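Local coordinates for protein haloalkane dehalogenase (Mycobacterium rhodesiae, PDB 4MJ3) that probably hydrolyses carbon-halogen bonds of haloalkanes to give alcohols and halide ions, as a haloalkane dehalogenase of the alpha/beta hydrolase fold, at residues V143-T148 with K240-A245; E47-L52 with T118-D123; A245-D250 with A276-F281; L61-I66 with L282-G287. One frame throughout, in Å; residues are numbered along the deposited sequence.

In the fold
Following the chain, contact 2 opens at 47-52 and contact 4 at 61-66. Contact 2 closes first, at 118-123, and contact 4 only at 282-287, so these two cross. Contacts 1 and 3 follow in series inside the long loop of contact 4: 143-148 pairs with 240-245, and the chain passes through the shared Ala245 into contact 3, which closes at 276-281. Contacts 1 and 2 join parallel strands of one sheet, linked by a backbone hydrogen bond from Val144 N to Leu119 O. Contact 3 ties together the loops beyond the last strand, where His280 meets Asp123 of contact 2, and contact 4 docks the following helix against the loop 61-66.

Contact 1 of 4, residues V143-T148 with K240-A245; sequences VVAANT and KPFLSA
Val143-Ala145 and Phe242-Ser244 run side by side as parallel strands, their short axes 4.7 Å apart at closest and inclined by 17°. The ladder has the parallel pattern: Val143 N donates to Pro241 O, Val143 O accepts from Leu243 N at 2.8 Å, Ala145 N donates to Leu243 O, and Ala145 O accepts from Ala245 N at 2.9 Å. Val143 and Ala145 thus use both their N-H and C=O groups toward this neighbour. Two CA-H...O contacts lie between the rungs, including Phe242 CA to Val143 O at 3.3 Å.

Side chains alternate between the two faces. On the face of Val143, Phe242 and Ala145, the aromatic ring does the touching. Its CG is anti to the backbone N (chi1 -173°), and the ring leans across to the neighbouring strand: CE2 comes within 3.5 Å of Val143 CG1, CZ within 3.7 Å of the Ala145 CB methyl, and Val143 O lies over one face of the ring. On the reverse face Val144 and Leu243 lie alongside, pointing the same way, while Val144 CG1 meets Ala245 CB at 4.0 Å. Past the ladder, Ala146 CB rests 3.2 Å from Ala245 O, a buried carbonyl oxygen with no hydrogen-bond partner in the model.

Leu130 of helix 124-135 and Leu260 of helix 256-263 cover the sheet face that carries Val143 and Phe242, and Phe297 of helix 282-300 covers Val144 and Leu243. Strand 242-244 ends the sheet within the chain, whereas Val144 continues it by backbone bonds to Leu119 and Cys121.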
loop_
_atom_site.group_PDB
_atom_site.type_symbol
_atom_site.label_atom_id
_atom_site.label_comp_id
_atom_site.label_asym_id
_atom_site.label_seq_id
_atom_site.Cartn_x
_atom_site.Cartn_y
_atom_site.Cartn_z
ATOM N N VAL A 143 -5.804 -10.627 7.223
ATOM C CA VAL A 143 -4.704 -9.818 6.683
ATOM C C VAL A 143 -3.840 -10.654 5.737
ATOM O O VAL A 143 -3.492 -11.797 6.057
ATOM C CB VAL A 143 -3.823 -9.255 7.818
ATOM C CG1 VAL A 143 -2.662 -8.473 7.228
ATOM C CG2 VAL A 143 -4.649 -8.396 8.766
ATOM N N VAL A 144 -3.542 -10.094 4.568
ATOM C CA VAL A 144 -2.565 -10.642 3.630
ATOM C C VAL A 144 -1.429 -9.630 3.525
ATOM O O VAL A 144 -1.650 -8.481 3.141
ATOM C CB VAL A 144 -3.179 -10.874 2.239
ATOM C CG1 VAL A 144 -2.125 -11.437 1.290
ATOM C CG2 VAL A 144 -4.365 -11.791 2.360
ATOM N N ALA A 145 -0.226 -10.056 3.889
ATOM C CA ALA A 145 0.965 -9.223 3.770
ATOM C C ALA A 145 1.806 -9.730 2.621
ATOM O O ALA A 145 2.150 -10.915 2.570
ATOM C CB ALA A 145 1.766 -9.262 5.062
ATOM N N ALA A 146 2.176 -8.839 1.720
ATOM C CA ALA A 146 2.986 -9.184 0.558
ATOM C C ALA A 146 4.049 -8.130 0.316
ATOM O O ALA A 146 3.733 -7.000 -0.072
ATOM C CB ALA A 146 2.096 -9.308 -0.671
ATOM N N ASN A 147 5.313 -8.504 0.515
ATOM C CA ASN A 147 6.436 -7.604 0.264
ATOM C C ASN A 147 6.258 -6.307 1.028
ATOM O O ASN A 147 6.177 -5.206 0.444
ATOM C CB ASN A 147 6.625 -7.350 -1.231
ATOM C CG ASN A 147 7.017 -8.602 -1.994
ATOM O OD1 ASN A 147 7.282 -9.651 -1.406
ATOM N ND2 ASN A 147 7.086 -8.474 -3.315
ATOM N N THR A 148 6.218 -6.456 2.345
ATOM C CA THR A 148 6.002 -5.329 3.234
ATOM C C THR A 148 6.582 -5.668 4.607
ATOM O O THR A 148 7.173 -6.735 4.781
ATOM C CB THR A 148 4.501 -4.981 3.313
ATOM O OG1 THR A 148 4.342 -3.724 3.990
ATOM C CG2 THR A 148 3.708 -6.060 4.025
ATOM N N LYS A 240 -6.525 -13.493 14.450
ATOM C CA LYS A 240 -7.332 -13.713 13.267
ATOM C C LYS A 240 -6.433 -14.061 12.077
ATOM O O LYS A 240 -5.208 -13.871 12.135
ATOM C CB LYS A 240 -8.238 -12.515 12.979
ATOM C CG LYS A 240 -9.444 -12.475 13.908
ATOM C CD LYS A 240 -10.299 -11.231 13.740
ATOM C CE LYS A 240 -9.630 -10.023 14.374
ATOM N NZ LYS A 240 -10.488 -8.818 14.279
ATOM N N PRO A 241 -7.029 -14.593 11.009
ATOM C CA PRO A 241 -6.186 -15.126 9.914
ATOM C C PRO A 241 -5.215 -14.134 9.278
ATOM O O PRO A 241 -5.588 -13.007 8.924
ATOM C CB PRO A 241 -7.219 -15.623 8.893
ATOM C CG PRO A 241 -8.388 -15.990 9.724
ATOM C CD PRO A 241 -8.449 -14.932 10.797
ATOM N N PHE A 242 -3.970 -14.578 9.148
ATOM C CA PHE A 242 -2.893 -13.773 8.589
ATOM C C PHE A 242 -2.121 -14.633 7.586
ATOM O O PHE A 242 -1.634 -15.717 7.940
ATOM C CB PHE A 242 -1.983 -13.321 9.720
ATOM C CG PHE A 242 -0.935 -12.341 9.278
ATOM C CD1 PHE A 242 0.194 -12.767 8.618
ATOM C CD2 PHE A 242 -1.106 -10.991 9.539
ATOM C CE1 PHE A 242 1.156 -11.848 8.207
ATOM C CE2 PHE A 242 -0.161 -10.078 9.136
ATOM C CZ PHE A 242 0.963 -10.516 8.470
ATOM N N LEU A 243 -2.038 -14.151 6.342
ATOM C CA LEU A 243 -1.374 -14.847 5.255
ATOM C C LEU A 243 -0.135 -14.097 4.804
ATOM O O LEU A 243 -0.181 -12.881 4.557
ATOM C CB LEU A 243 -2.310 -14.986 4.044
ATOM C CG LEU A 243 -1.754 -15.831 2.882
ATOM C CD1 LEU A 243 -1.786 -17.309 3.241
ATOM C CD2 LEU A 243 -2.520 -15.596 1.595
ATOM N N SER A 244 0.969 -14.820 4.730
ATOM C CA SER A 244 2.194 -14.318 4.136
ATOM C C SER A 244 2.185 -14.736 2.675
ATOM O O SER A 244 2.157 -15.927 2.386
ATOM C CB SER A 244 3.412 -14.907 4.856
ATOM O OG SER A 244 4.606 -14.414 4.285
ATOM N N ALA A 245 2.231 -13.750 1.777
ATOM C CA ALA A 245 2.244 -13.946 0.337
ATOM C C ALA A 245 3.271 -13.033 -0.333
ATOM O O ALA A 245 2.976 -12.325 -1.305
ATOM C CB ALA A 245 0.849 -13.710 -0.228
#

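Contact 2 of 4, residues E47-L52 with T118-D123; sequences EVVLLL and TLVCQD
Val49 and Val120 are set diagonally across two parallel strands, and their side chains cross obliquely with CG1 of Val49 3.6 Å from CG2 of Val120. Val120 is shared on this face: Leu51, its partner in register, lies alongside and points the same way. Leu51 CG is anti to the carbonyl carbon (chi1 -54°), which carries CD2 to 3.8 Å from Val120 CB. On the other face the leucines meet differently. Leu52 and Leu119 cross at about a right angle, CD1 to CD1 at 3.7 Å, and Leu119 CD1 sits equally close to the carbonyl oxygen of Leu50.

Four backbone bonds fix this register: Thr118 N to Val48 O, Leu50 N to Thr118 O, Val120 N to Leu50 O and Leu52 N to Val120 O. The third is nearly straight at the hydrogen. At the Val48/Thr118 end of the pairing a water bridges Val48 O, at 2.8 Å, and Thr118 OG1, at 2.7 Å; that hydroxyl also bonds Arg142.

Leu69 of helix 66-71 packs on Val49 and Leu51, and Val294 of helix 282-300 on Val120. Through Gln122 the chain passes from strand 117-121 to Asp123, whose backbone has phi 54° and psi -138°, at the N-cap of helix 124-135. This strand, sharp turn and helix, with Asp123 OD2 bonded to His280 NE2, is consistent with the nucleophile elbow of alpha/beta hydrolases.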
loop_
_atom_site.group_PDB
_atom_site.type_symbol
_atom_site.label_atom_id
_atom_site.label_comp_id
_atom_site.label_asym_id
_atom_site.label_seq_id
_atom_site.Cartn_x
_atom_site.Cartn_y
_atom_site.Cartn_z
ATOM N N GLU A 47 -17.823 -9.555 0.821
ATOM C CA GLU A 47 -16.771 -9.347 1.831
ATOM C C GLU A 47 -15.737 -8.394 1.264
ATOM O O GLU A 47 -15.317 -8.532 0.107
ATOM C CB GLU A 47 -16.081 -10.647 2.217
ATOM C CG GLU A 47 -16.958 -11.592 3.003
ATOM C CD GLU A 47 -16.163 -12.737 3.589
ATOM O OE1 GLU A 47 -15.393 -12.509 4.531
ATOM O OE2 GLU A 47 -16.314 -13.871 3.106
ATOM N N VAL A 48 -15.326 -7.440 2.085
ATOM C CA VAL A 48 -14.451 -6.375 1.630
ATOM C C VAL A 48 -13.010 -6.856 1.606
ATOM O O VAL A 48 -12.503 -7.365 2.609
ATOM C CB VAL A 48 -14.553 -5.141 2.540
ATOM C CG1 VAL A 48 -13.475 -4.112 2.193
ATOM C CG2 VAL A 48 -15.941 -4.524 2.467
ATOM N N VAL A 49 -12.343 -6.621 0.480
ATOM C CA VAL A 49 -10.899 -6.792 0.374
ATOM C C VAL A 49 -10.324 -5.403 0.126
ATOM O O VAL A 49 -10.621 -4.783 -0.899
ATOM C CB VAL A 49 -10.538 -7.725 -0.777
ATOM C CG1 VAL A 49 -9.026 -7.900 -0.875
ATOM C CG2 VAL A 49 -11.256 -9.063 -0.603
ATOM N N LEU A 50 -9.541 -4.917 1.072
ATOM C CA LEU A 50 -8.963 -3.573 0.987
ATOM C C LEU A 50 -7.552 -3.669 0.474
ATOM O O LEU A 50 -6.693 -4.298 1.105
ATOM C CB LEU A 50 -8.990 -2.896 2.357
ATOM C CG LEU A 50 -8.375 -1.504 2.414
ATOM C CD1 LEU A 50 -9.112 -0.522 1.522
ATOM C CD2 LEU A 50 -8.407 -1.046 3.858
ATOM N N LEU A 51 -7.299 -3.019 -0.664
ATOM C CA LEU A 51 -6.042 -3.122 -1.382
ATOM C C LEU A 51 -5.249 -1.837 -1.230
ATOM O O LEU A 51 -5.649 -0.799 -1.750
ATOM C CB LEU A 51 -6.316 -3.362 -2.872
ATOM C CG LEU A 51 -7.221 -4.555 -3.205
ATOM C CD1 LEU A 51 -7.706 -4.487 -4.643
ATOM C CD2 LEU A 51 -6.507 -5.861 -2.942
ATOM N N LEU A 52 -4.142 -1.903 -0.497
ATOM C CA LEU A 52 -3.343 -0.712 -0.233
ATOM C C LEU A 52 -2.001 -0.759 -0.938
ATOM O O LEU A 52 -1.257 -1.739 -0.825
ATOM C CB LEU A 52 -3.145 -0.510 1.276
ATOM C CG LEU A 52 -4.424 -0.342 2.110
ATOM C CD1 LEU A 52 -4.061 0.040 3.549
ATOM C CD2 LEU A 52 -5.383 0.676 1.511
ATOM N N THR A 118 -10.710 -7.559 4.833
ATOM C CA THR A 118 -9.532 -8.361 4.488
ATOM C C THR A 118 -8.502 -7.425 3.850
ATOM O O THR A 118 -8.656 -6.985 2.711
ATOM C CB THR A 118 -9.887 -9.542 3.576
ATOM O OG1 THR A 118 -10.744 -10.440 4.296
ATOM C CG2 THR A 118 -8.638 -10.308 3.132
ATOM N N LEU A 119 -7.474 -7.093 4.627
ATOM C CA LEU A 119 -6.429 -6.203 4.148
ATOM C C LEU A 119 -5.459 -6.960 3.263
ATOM O O LEU A 119 -4.954 -8.023 3.639
ATOM C CB LEU A 119 -5.680 -5.600 5.328
ATOM C CG LEU A 119 -4.487 -4.704 5.003
ATOM C CD1 LEU A 119 -4.925 -3.462 4.244
ATOM C CD2 LEU A 119 -3.781 -4.307 6.298
ATOM N N VAL A 120 -5.161 -6.386 2.103
ATOM C CA VAL A 120 -4.059 -6.860 1.272
ATOM C C VAL A 120 -3.108 -5.673 1.118
ATOM O O VAL A 120 -3.501 -4.603 0.645
ATOM C CB VAL A 120 -4.532 -7.309 -0.096
ATOM C CG1 VAL A 120 -3.343 -7.716 -0.963
ATOM C CG2 VAL A 120 -5.552 -8.441 0.046
ATOM N N CYS A 121 -1.858 -5.858 1.521
ATOM C CA CYS A 121 -0.956 -4.716 1.605
ATOM C C CYS A 121 0.454 -5.053 1.130
ATOM O O CYS A 121 0.907 -6.171 1.288
ATOM C CB CYS A 121 -0.951 -4.161 3.023
ATOM S SG CYS A 121 -0.393 -5.306 4.327
ATOM N N GLN A 122 1.112 -4.038 0.570
ATOM C CA GLN A 122 2.441 -4.160 -0.023
ATOM C C GLN A 122 3.172 -2.835 0.178
ATOM O O GLN A 122 2.532 -1.770 0.157
ATOM C CB GLN A 122 2.269 -4.466 -1.516
ATOM C CG GLN A 122 3.542 -4.644 -2.322
ATOM C CD GLN A 122 3.973 -3.396 -3.104
ATOM O OE1 GLN A 122 3.216 -2.449 -3.263
ATOM N NE2 GLN A 122 5.199 -3.421 -3.610
ATOM N N ASP A 123 4.498 -2.889 0.385
ATOM C CA ASP A 123 5.324 -1.672 0.515
ATOM C C ASP A 123 4.683 -0.799 1.629
ATOM O O ASP A 123 4.238 -1.329 2.669
ATOM C CB ASP A 123 5.387 -0.985 -0.883
ATOM C CG ASP A 123 6.431 0.127 -0.996
ATOM O OD1 ASP A 123 6.186 1.274 -0.546
ATOM O OD2 ASP A 123 7.499 -0.126 -1.609
HETATM O O HOH W 1 -13.203 -9.427 4.342
#

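Contact 3 of 4, residues A245-D250 with A276-F281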
loop_
_atom_site.group_PDB
_atom_site.type_symbol
_atom_site.label_atom_id
_atom_site.label_comp_id
_atom_site.label_asym_id
_atom_site.label_seq_id
_atom_site.Cartn_x
_atom_site.Cartn_y
_atom_site.Cartn_z
ATOM N N ALA A 245 2.231 -13.750 1.777
ATOM C CA ALA A 245 2.244 -13.946 0.337
ATOM C C ALA A 245 3.271 -13.033 -0.333
ATOM O O ALA A 245 2.976 -12.325 -1.305
ATOM C CB ALA A 245 0.849 -13.710 -0.228
ATOM N N PHE A 246 4.502 -13.089 0.177
ATOM C CA PHE A 246 5.635 -12.382 -0.398
ATOM C C PHE A 246 6.079 -13.075 -1.694
ATOM O O PHE A 246 5.792 -14.265 -1.925
ATOM C CB PHE A 246 6.826 -12.358 0.575
ATOM C CG PHE A 246 6.676 -11.432 1.745
ATOM C CD1 PHE A 246 5.531 -11.437 2.556
ATOM C CD2 PHE A 246 7.716 -10.558 2.078
ATOM C CE1 PHE A 246 5.444 -10.600 3.662
ATOM C CE2 PHE A 246 7.639 -9.727 3.204
ATOM C CZ PHE A 246 6.494 -9.728 3.980
ATOM N N SER A 247 6.765 -12.330 -2.560
ATOM C CA SER A 247 7.349 -12.892 -3.767
ATOM C C SER A 247 8.775 -13.340 -3.528
ATOM O O SER A 247 9.337 -13.129 -2.440
ATOM C CB SER A 247 7.287 -11.870 -4.914
ATOM O OG SER A 247 8.170 -10.790 -4.665
ATOM N N ASP A 248 9.368 -13.966 -4.543
ATOM C CA ASP A 248 10.692 -14.567 -4.401
ATOM C C ASP A 248 11.861 -13.709 -4.869
ATOM O O ASP A 248 13.010 -14.120 -4.725
ATOM C CB ASP A 248 10.728 -15.942 -5.103
ATOM C CG ASP A 248 10.457 -15.872 -6.584
ATOM O OD1 ASP A 248 10.232 -14.780 -7.145
ATOM O OD2 ASP A 248 10.431 -16.956 -7.225
ATOM N N SER A 249 11.576 -12.539 -5.443
ATOM C CA SER A 249 12.624 -11.754 -6.084
ATOM C C SER A 249 12.612 -10.305 -5.640
ATOM O O SER A 249 12.784 -9.404 -6.456
ATOM C CB SER A 249 12.505 -11.859 -7.616
ATOM O OG SER A 249 12.445 -13.226 -8.038
ATOM N N ASP A 250 12.422 -10.085 -4.335
ATOM C CA ASP A 250 12.407 -8.736 -3.777
ATOM C C ASP A 250 13.368 -8.615 -2.617
ATOM O O ASP A 250 12.987 -8.852 -1.466
ATOM C CB ASP A 250 11.013 -8.345 -3.301
ATOM C CG ASP A 250 10.976 -6.948 -2.699
ATOM O OD1 ASP A 250 11.926 -6.168 -2.929
ATOM O OD2 ASP A 250 9.993 -6.638 -2.003
ATOM N N ALA A 276 5.925 -16.908 -6.998
ATOM C CA ALA A 276 7.105 -17.168 -7.810
ATOM C C ALA A 276 7.185 -16.232 -9.003
ATOM O O ALA A 276 6.174 -15.890 -9.593
ATOM C CB ALA A 276 7.104 -18.617 -8.304
ATOM N N GLY A 277 8.405 -15.841 -9.353
ATOM C CA GLY A 277 8.653 -15.041 -10.552
ATOM C C GLY A 277 8.119 -13.629 -10.459
ATOM O O GLY A 277 7.627 -13.085 -11.443
ATOM N N ALA A 278 8.260 -13.006 -9.287
ATOM C CA ALA A 278 7.793 -11.646 -9.109
ATOM C C ALA A 278 8.753 -10.829 -8.262
ATOM O O ALA A 278 9.314 -11.327 -7.290
ATOM C CB ALA A 278 6.392 -11.632 -8.504
ATOM N N GLY A 279 8.899 -9.574 -8.643
ATOM C CA GLY A 279 9.749 -8.637 -7.915
ATOM C C GLY A 279 9.000 -7.927 -6.812
ATOM O O GLY A 279 7.933 -8.357 -6.361
ATOM N N HIS A 280 9.556 -6.804 -6.367
ATOM C CA HIS A 280 8.935 -6.006 -5.328
ATOM C C HIS A 280 7.473 -5.654 -5.613
ATOM O O HIS A 280 6.600 -5.847 -4.770
ATOM C CB HIS A 280 9.738 -4.726 -5.144
ATOM C CG HIS A 280 9.210 -3.846 -4.071
ATOM N ND1 HIS A 280 9.231 -4.199 -2.740
ATOM C CD2 HIS A 280 8.643 -2.613 -4.124
ATOM C CE1 HIS A 280 8.690 -3.230 -2.024
ATOM N NE2 HIS A 280 8.311 -2.267 -2.842
ATOM N N PHE A 281 7.210 -5.147 -6.816
ATOM C CA PHE A 281 5.862 -4.788 -7.245
ATOM C C PHE A 281 5.194 -6.022 -7.820
ATOM O O PHE A 281 4.924 -6.126 -9.019
ATOM C CB PHE A 281 5.893 -3.628 -8.241
ATOM C CG PHE A 281 6.424 -2.366 -7.651
ATOM C CD1 PHE A 281 5.618 -1.578 -6.836
ATOM C CD2 PHE A 281 7.717 -1.984 -7.860
ATOM C CE1 PHE A 281 6.086 -0.417 -6.255
ATOM C CE2 PHE A 281 8.218 -0.825 -7.280
ATOM C CZ PHE A 281 7.393 -0.027 -6.493
HETATM O O HOH W 2 12.403 -6.683 -7.089
#
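Asp250 OD2 accepts the N-H of His280 ND1 at 2.7 Å, nearly straight (168°) and close to the plane of the imidazole. The two side chains lie side by side, both with CG anti to the backbone N, yet their planes are 69° apart, and the nitrogen meets OD2 from above the carboxylate plane (42° out of it). His280 CD2 lies over the centre of the Phe281 ring, 3.6 Å above its plane. Beside His280 a water donates to Ser249 O at 2.8 Å and accepts from His280 N at 2.9 Å, bridging the backbones.

A second carboxylate joins the loops farther out. Asp248 OD2 takes Gly277 N at 3.1 Å on the syn side, tilted out of the carboxylate plane, and OD1 has a weak bond from Ala278 N at 3.4 Å. Ser249 OG donates to the same OD1 at 2.8 Å from above the carboxylate.

Outside the loops, Thr253 OG1 also bonds Asp250 OD2, and Asn147 ND2 grips both His280 O and Ser247 OG. His280 NE2 bonds Asp123 OD2, so the imidazole has a carboxylate at each nitrogen. This Asp123-His280-Asp250 arrangement is consistent with the nucleophile-histidine-acid triad of haloalkane dehalogenases, in which the histidine probably activates water.

Contact 4 of 4, residues L61-I66 with L282-G287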
loop_
_atom_site.group_PDB
_atom_site.type_symbol
_atom_site.label_atom_id
_atom_site.label_comp_id
_atom_site.label_asym_id
_atom_site.label_seq_id
_atom_site.Cartn_x
_atom_site.Cartn_y
_atom_site.Cartn_z
ATOM N N LEU A 61 -1.841 -0.010 -9.603
ATOM C CA LEU A 61 -1.069 -1.226 -9.307
ATOM C C LEU A 61 -1.918 -2.479 -9.090
ATOM O O LEU A 61 -1.453 -3.589 -9.337
ATOM C CB LEU A 61 -0.196 -0.964 -8.067
ATOM C CG LEU A 61 0.713 -2.079 -7.552
ATOM C CD1 LEU A 61 1.687 -2.521 -8.638
ATOM C CD2 LEU A 61 1.452 -1.570 -6.321
ATOM N N TYR A 62 -3.165 -2.295 -8.632
ATOM C CA TYR A 62 -4.064 -3.396 -8.311
ATOM C C TYR A 62 -4.987 -3.775 -9.479
ATOM O O TYR A 62 -5.866 -4.635 -9.318
ATOM C CB TYR A 62 -4.866 -3.075 -7.052
ATOM C CG TYR A 62 -4.025 -3.252 -5.831
ATOM C CD1 TYR A 62 -3.643 -4.508 -5.419
ATOM C CD2 TYR A 62 -3.553 -2.148 -5.117
ATOM C CE1 TYR A 62 -2.841 -4.687 -4.311
ATOM C CE2 TYR A 62 -2.769 -2.318 -3.995
ATOM C CZ TYR A 62 -2.387 -3.593 -3.611
ATOM O OH TYR A 62 -1.589 -3.810 -2.489
ATOM N N ARG A 63 -4.760 -3.195 -10.657
ATOM C CA ARG A 63 -5.694 -3.399 -11.770
ATOM C C ARG A 63 -5.836 -4.843 -12.244
ATOM O O ARG A 63 -6.901 -5.216 -12.739
ATOM C CB ARG A 63 -5.349 -2.499 -12.962
ATOM C CG ARG A 63 -4.120 -2.925 -13.758
ATOM C CD ARG A 63 -3.583 -1.758 -14.576
ATOM N NE ARG A 63 -2.374 -2.116 -15.312
ATOM C CZ ARG A 63 -1.164 -2.225 -14.785
ATOM N NH1 ARG A 63 -0.966 -2.025 -13.476
ATOM N NH2 ARG A 63 -0.141 -2.557 -15.557
ATOM N N TRP A 64 -4.789 -5.648 -12.133
ATOM C CA TRP A 64 -4.896 -7.056 -12.518
ATOM C C TRP A 64 -5.588 -7.925 -11.456
ATOM O O TRP A 64 -6.123 -8.989 -11.773
ATOM C CB TRP A 64 -3.522 -7.654 -12.846
ATOM C CG TRP A 64 -2.701 -6.877 -13.801
ATOM C CD1 TRP A 64 -1.480 -6.327 -13.561
ATOM C CD2 TRP A 64 -3.020 -6.564 -15.159
ATOM N NE1 TRP A 64 -1.014 -5.680 -14.683
ATOM C CE2 TRP A 64 -1.937 -5.826 -15.682
ATOM C CE3 TRP A 64 -4.110 -6.844 -15.987
ATOM C CZ2 TRP A 64 -1.918 -5.343 -17.000
ATOM C CZ3 TRP A 64 -4.090 -6.359 -17.310
ATOM C CH2 TRP A 64 -3.002 -5.620 -17.790
HETATM N N MSE A 65 -5.578 -7.475 -10.206
HETATM C CA MSE A 65 -6.146 -8.224 -9.079
HETATM C C MSE A 65 -7.625 -7.985 -8.923
HETATM O O MSE A 65 -8.371 -8.903 -8.584
HETATM C CB MSE A 65 -5.423 -7.811 -7.793
HETATM C CG MSE A 65 -4.012 -8.334 -7.892
HETATM SE SE MSE A 65 -3.044 -8.014 -6.199
HETATM C CE MSE A 65 -4.107 -9.007 -4.914
ATOM N N ILE A 66 -8.074 -6.758 -9.185
ATOM C CA ILE A 66 -9.466 -6.406 -8.962
ATOM C C ILE A 66 -10.474 -7.332 -9.693
ATOM O O ILE A 66 -11.402 -7.816 -9.050
ATOM C CB ILE A 66 -9.723 -4.904 -9.240
ATOM C CG1 ILE A 66 -9.033 -4.058 -8.172
ATOM C CG2 ILE A 66 -11.216 -4.613 -9.268
ATOM C CD1 ILE A 66 -8.842 -2.609 -8.549
ATOM N N LEU A 282 4.928 -6.976 -6.926
ATOM C CA LEU A 282 4.504 -8.300 -7.359
ATOM C C LEU A 282 3.133 -8.279 -8.056
ATOM O O LEU A 282 2.815 -9.192 -8.812
ATOM C CB LEU A 282 4.508 -9.289 -6.194
ATOM C CG LEU A 282 3.369 -9.289 -5.174
ATOM C CD1 LEU A 282 3.551 -10.495 -4.253
ATOM C CD2 LEU A 282 3.345 -8.010 -4.341
ATOM N N GLN A 283 2.349 -7.241 -7.794
ATOM C CA GLN A 283 1.037 -7.088 -8.419
ATOM C C GLN A 283 1.158 -6.836 -9.922
ATOM O O GLN A 283 0.221 -7.122 -10.665
ATOM C CB GLN A 283 0.233 -5.951 -7.771
ATOM C CG GLN A 283 0.206 -5.974 -6.246
ATOM C CD GLN A 283 1.255 -5.078 -5.619
ATOM O OE1 GLN A 283 2.398 -5.016 -6.086
ATOM N NE2 GLN A 283 0.881 -4.385 -4.544
ATOM N N GLU A 284 2.288 -6.295 -10.368
ATOM C CA GLU A 284 2.561 -6.110 -11.798
ATOM C C GLU A 284 2.991 -7.387 -12.475
ATOM O O GLU A 284 2.609 -7.640 -13.608
ATOM C CB GLU A 284 3.671 -5.092 -12.059
ATOM C CG GLU A 284 3.256 -3.654 -11.926
ATOM C CD GLU A 284 2.242 -3.184 -12.960
ATOM O OE1 GLU A 284 2.022 -3.804 -14.034
ATOM O OE2 GLU A 284 1.611 -2.171 -12.655
ATOM N N ASP A 285 3.802 -8.184 -11.799
ATOM C CA ASP A 285 4.353 -9.397 -12.368
ATOM C C ASP A 285 3.407 -10.582 -12.306
ATOM O O ASP A 285 3.342 -11.371 -13.238
ATOM C CB ASP A 285 5.656 -9.759 -11.626
ATOM C CG ASP A 285 6.791 -8.772 -11.907
ATOM O OD1 ASP A 285 6.769 -8.099 -12.959
ATOM O OD2 ASP A 285 7.732 -8.683 -11.073
ATOM N N LYS A 286 2.703 -10.721 -11.178
ATOM C CA LYS A 286 1.906 -11.914 -10.888
ATOM C C LYS A 286 0.623 -11.535 -10.128
ATOM O O LYS A 286 0.231 -12.193 -9.164
ATOM C CB LYS A 286 2.741 -12.908 -10.060
ATOM C CG LYS A 286 3.990 -13.463 -10.756
ATOM C CD LYS A 286 3.628 -14.402 -11.904
ATOM C CE LYS A 286 4.865 -14.825 -12.684
ATOM N NZ LYS A 286 4.501 -15.855 -13.681
ATOM N N GLY A 287 -0.059 -10.504 -10.612
ATOM C CA GLY A 287 -1.263 -9.999 -9.966
ATOM C C GLY A 287 -2.391 -11.019 -9.892
ATOM O O GLY A 287 -3.017 -11.198 -8.841
HETATM O O HOH W 3 -2.544 -5.915 -10.324
#
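Glu284 OE2 is gripped by Arg63 NH1, at 2.7 Å and 171° at the hydrogen, and by Tyr196 OH of helix 190-197. Arg63 completes an end-on, two-nitrogen salt bridge with NH2 to Glu284 OE1 at 2.9 Å, on the syn lone pair; guanidinium and carboxylate planes are turned 42° apart. This ties the loop before helix 66-71 to the start of helix 282-300, the C-terminal helix of the alpha/beta hydrolase fold. Arg63 starts with CG between the backbone N and the carbonyl carbon (chi1 74°) and runs extended as far as NE, where a turn at chi4 presents NH1 and NH2 to the carboxylate, with Trp64 NE1 over one guanidinium face, toward its rim.

Next to the salt bridge, one residue earlier on the helix, Gln283 bends at chi2 and fits between Leu61, Tyr62 and Met65. Its NE2 makes a weak bond to Tyr62 OH at 3.3 Å, while that hydroxyl bonds Leu52 O. Gln283 OE1 is buried against the two methyls of Leu61 and has no polar partner in the model. A water donates to Leu61 O and Gln283 O and accepts from Trp64 N, linking both backbones. Met65, modelled as selenomethionine, packs on the same helix, its SE 3.8 Å from Gln283 CG and its own CG 3.2 Å from Gly287 O.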